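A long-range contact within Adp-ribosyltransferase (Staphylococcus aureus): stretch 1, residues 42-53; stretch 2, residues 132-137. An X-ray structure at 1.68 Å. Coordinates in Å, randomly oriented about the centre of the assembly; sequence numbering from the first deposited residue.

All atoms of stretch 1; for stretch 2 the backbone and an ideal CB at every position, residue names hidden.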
# COMPACT_ATOMS: atom_id res chain seq x y z
N PRO A 42 -9.21 -14.09 -2.20
CA PRO A 42 -10.20 -14.76 -1.34
C PRO A 42 -10.38 -14.15 0.05
O PRO A 42 -11.34 -14.45 0.76
CB PRO A 42 -9.61 -16.17 -1.15
CG PRO A 42 -8.78 -16.34 -2.39
CD PRO A 42 -8.10 -15.00 -2.55
N ILE A 43 -9.42 -13.31 0.43
CA ILE A 43 -9.47 -12.56 1.68
C ILE A 43 -9.89 -11.13 1.42
O ILE A 43 -10.76 -10.57 2.08
CB ILE A 43 -8.07 -12.63 2.33
CG1 ILE A 43 -7.81 -14.03 2.91
CG2 ILE A 43 -7.87 -11.52 3.36
CD1 ILE A 43 -6.35 -14.33 3.15
N ASN A 44 -9.24 -10.52 0.42
CA ASN A 44 -9.55 -9.12 0.10
C ASN A 44 -11.01 -8.90 -0.21
O ASN A 44 -11.68 -8.02 0.33
CB ASN A 44 -8.69 -8.71 -1.09
CG ASN A 44 -8.91 -7.33 -1.65
OD1 ASN A 44 -9.88 -6.63 -1.39
ND2 ASN A 44 -7.95 -6.89 -2.49
N THR A 45 -11.57 -9.68 -1.13
CA THR A 45 -12.96 -9.39 -1.53
C THR A 45 -13.97 -9.52 -0.41
O THR A 45 -14.77 -8.61 -0.19
CB THR A 45 -13.31 -10.29 -2.74
OG1 THR A 45 -12.44 -9.86 -3.80
CG2 THR A 45 -14.75 -10.07 -3.18
N PRO A 46 -13.98 -10.62 0.34
CA PRO A 46 -14.92 -10.69 1.45
C PRO A 46 -14.71 -9.60 2.50
O PRO A 46 -15.63 -9.07 3.13
CB PRO A 46 -14.58 -12.07 2.06
CG PRO A 46 -14.00 -12.86 0.93
CD PRO A 46 -13.18 -11.85 0.16
N LEU A 47 -13.46 -9.24 2.77
CA LEU A 47 -13.24 -8.24 3.82
C LEU A 47 -13.85 -6.92 3.36
O LEU A 47 -14.46 -6.21 4.16
CB LEU A 47 -11.75 -8.07 4.10
CG LEU A 47 -11.10 -8.93 5.18
CD1 LEU A 47 -9.58 -8.73 5.18
CD2 LEU A 47 -11.65 -8.62 6.56
N ARG A 48 -13.69 -6.62 2.07
CA ARG A 48 -14.30 -5.39 1.57
C ARG A 48 -15.82 -5.47 1.63
O ARG A 48 -16.50 -4.56 2.11
CB ARG A 48 -13.83 -5.12 0.13
CG ARG A 48 -12.37 -4.65 0.10
CD ARG A 48 -11.93 -4.50 -1.36
NE ARG A 48 -10.66 -3.79 -1.49
CZ ARG A 48 -9.94 -3.75 -2.60
NH1 ARG A 48 -10.35 -4.37 -3.71
NH2 ARG A 48 -8.79 -3.08 -2.64
N SER A 49 -16.37 -6.57 1.14
CA SER A 49 -17.82 -6.75 1.18
C SER A 49 -18.37 -6.61 2.59
O SER A 49 -19.48 -6.10 2.78
CB SER A 49 -18.22 -8.14 0.67
OG SER A 49 -17.97 -8.26 -0.71
N ALA A 50 -17.63 -7.10 3.58
CA ALA A 50 -18.07 -7.15 4.97
C ALA A 50 -17.79 -5.84 5.70
O ALA A 50 -18.06 -5.70 6.90
CB ALA A 50 -17.38 -8.29 5.69
N ASN A 51 -17.22 -4.91 4.93
CA ASN A 51 -16.77 -3.65 5.51
C ASN A 51 -15.93 -3.90 6.75
O ASN A 51 -16.05 -3.19 7.74
CB ASN A 51 -17.97 -2.75 5.83
CG ASN A 51 -17.57 -1.31 6.12
OD1 ASN A 51 -16.54 -0.81 5.68
ND2 ASN A 51 -18.41 -0.61 6.88
N GLY A 52 -15.09 -4.93 6.72
CA GLY A 52 -14.15 -5.17 7.81
C GLY A 52 -14.71 -5.98 8.96
O GLY A 52 -14.00 -6.24 9.94
N ASP A 53 -15.96 -6.42 8.90
CA ASP A 53 -16.52 -7.18 10.03
C ASP A 53 -16.14 -8.65 9.90
O ASP A 53 -16.78 -9.39 9.17
CB ASP A 53 -18.04 -7.02 10.11
CG ASP A 53 -18.65 -7.86 11.22
OD1 ASP A 53 -17.93 -8.38 12.10
OD2 ASP A 53 -19.89 -7.99 11.22
N UNK A 132 -9.91 4.72 3.37
CA UNK A 132 -9.67 3.52 4.17
C UNK A 132 -9.69 2.28 3.30
O UNK A 132 -10.53 2.18 2.38
CB UNK A 132 -10.71 3.40 5.28
N UNK A 133 -8.79 1.33 3.55
CA UNK A 133 -8.83 0.06 2.83
C UNK A 133 -9.32 -1.00 3.79
O UNK A 133 -8.67 -1.17 4.83
CB UNK A 133 -7.46 -0.31 2.25
N UNK A 134 -10.42 -1.69 3.51
CA UNK A 134 -10.86 -2.69 4.49
C UNK A 134 -10.11 -4.00 4.37
O UNK A 134 -10.10 -4.79 5.33
CB UNK A 134 -12.36 -2.95 4.34
N UNK A 135 -9.51 -4.23 3.20
CA UNK A 135 -8.61 -5.38 3.10
C UNK A 135 -7.25 -4.99 3.68
O UNK A 135 -7.16 -3.95 4.33
CB UNK A 135 -8.47 -5.85 1.65
N UNK A 136 -6.26 -5.82 3.45
CA UNK A 136 -4.88 -5.50 3.80
C UNK A 136 -4.29 -4.55 2.77
O UNK A 136 -4.84 -4.43 1.67
CB UNK A 136 -4.04 -6.77 3.90
N UNK A 137 -3.19 -3.86 3.07
CA UNK A 137 -2.60 -2.97 2.07
C UNK A 137 -1.18 -3.41 1.75
O UNK A 137 -0.32 -3.50 2.65
CB UNK A 137 -2.61 -1.52 2.56

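Stretch 1 presents one side of a helix, followed by the turn that ends it, to a strand and loop more than 80 residues away in sequence. Asn44 and Leu47 lie along this surface, Arg48 extends its guanidinium across it, and Gly52 exposes its backbone at the end.

Position 132 has extended backbone angles, its CA-to-CB bond runs sideways, and no atom of stretch 1 lies within 5.5 Å of the ideal CB. Stretch 1 sets little constraint here, and many side chains would suit, long polar ones included. The residue is Arg132. Its side chain comes no nearer than 5.5 Å, Arg132 NE to Asn51 OD1, and its main local role is to support the loop: NE donates to OD1 of the residue at 134, at 3.0 Å.

Position 133 is also extended and its CB again points sideways, with nothing of stretch 1 within 5.5 Å. The visible cue is farther off: the nearly extended Arg48 side chain brings its charged end to this part of stretch 2. An acidic side chain long enough to reach it would suit best, although a neutral acceptor such as glutamine could also bond. The residue is Glu133, and it forms a two-pronged salt bridge. Arg48 NE donates to Glu133 OE2 and Arg48 NH2 to Glu133 OE1, both at 3.0 Å, with the carboxylate at the edge of the guanidinium, where its N-H groups point. Glu133 OE2 also accepts from the backbone N of 135 at 2.7 Å, so the chi2 p bend that folds the carboxylate back serves the loop as well as the helix.

Position 134 points its CB toward stretch 1, 3.9 Å from Leu47 O, 4.1 Å from Gly52 N and 4.2 Å from Arg48 CA. The space is close-fitting and rich in polar groups, with Asn51 OD1 and Arg48 O in the neighbourhood, so a compact side chain carrying a donor is favoured, asparagine above all, with serine or threonine possible but shorter. The residue is Asn134, which has the largest covered area of stretch 2. Its ND2 lies 2.8 Å from Asn51 OD1 and donates to a water at 2.9 Å, which in turn donates to Arg48 O at 2.8 Å, linking the amide to the end of the helix.

At position 135 an ideal CB would point toward the helix and lie just 3.4 Å from Asn44 OD1, with Arg48 NE 4.3 Å away. Phi and psi of -81° and -168° do not themselves demand glycine, but the crowding favours a very small residue. Gly135 lets the backbone pass close: its CA is 4.9 Å from Asn44 CA.

Position 136 starts sideways, yet Ile43 and Leu47 offer an apolar surface that a long hydrophobic or aromatic side chain could reach. Tyr136 does so: CE2 lies 3.7 Å from both Ile43 CG2, at the ring edge, and Leu47 CD1.

Position 137 is out of reach, so stretch 1 leaves its identity open; it is Ser137.

Stretch 2 132-137: RENGYS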
# COMPACT_ATOMS: atom_id res chain seq x y z
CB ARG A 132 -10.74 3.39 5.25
CG ARG A 132 -10.58 2.22 6.21
CD ARG A 132 -11.90 1.99 6.95
NE ARG A 132 -11.80 0.87 7.87
CZ ARG A 132 -11.46 0.99 9.15
NH1 ARG A 132 -11.19 2.18 9.66
NH2 ARG A 132 -11.40 -0.10 9.91
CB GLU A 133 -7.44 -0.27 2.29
CG GLU A 133 -7.22 -1.69 1.81
CD GLU A 133 -8.19 -2.03 0.70
OE1 GLU A 133 -8.17 -1.30 -0.33
OE2 GLU A 133 -8.97 -2.99 0.84
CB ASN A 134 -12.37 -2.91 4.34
CG ASN A 134 -13.06 -1.72 5.01
OD1 ASN A 134 -12.64 -1.34 6.10
ND2 ASN A 134 -14.05 -1.16 4.34
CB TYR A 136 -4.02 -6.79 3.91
CG TYR A 136 -4.54 -7.64 5.06
CD1 TYR A 136 -4.07 -7.51 6.36
CD2 TYR A 136 -5.52 -8.60 4.80
CE1 TYR A 136 -4.56 -8.31 7.40
CE2 TYR A 136 -6.02 -9.39 5.82
CZ TYR A 136 -5.54 -9.24 7.10
OH TYR A 136 -6.06 -10.05 8.08
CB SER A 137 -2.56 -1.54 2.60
OG SER A 137 -3.86 -1.00 2.78
O HOH W 1 -15.30 -2.07 1.84
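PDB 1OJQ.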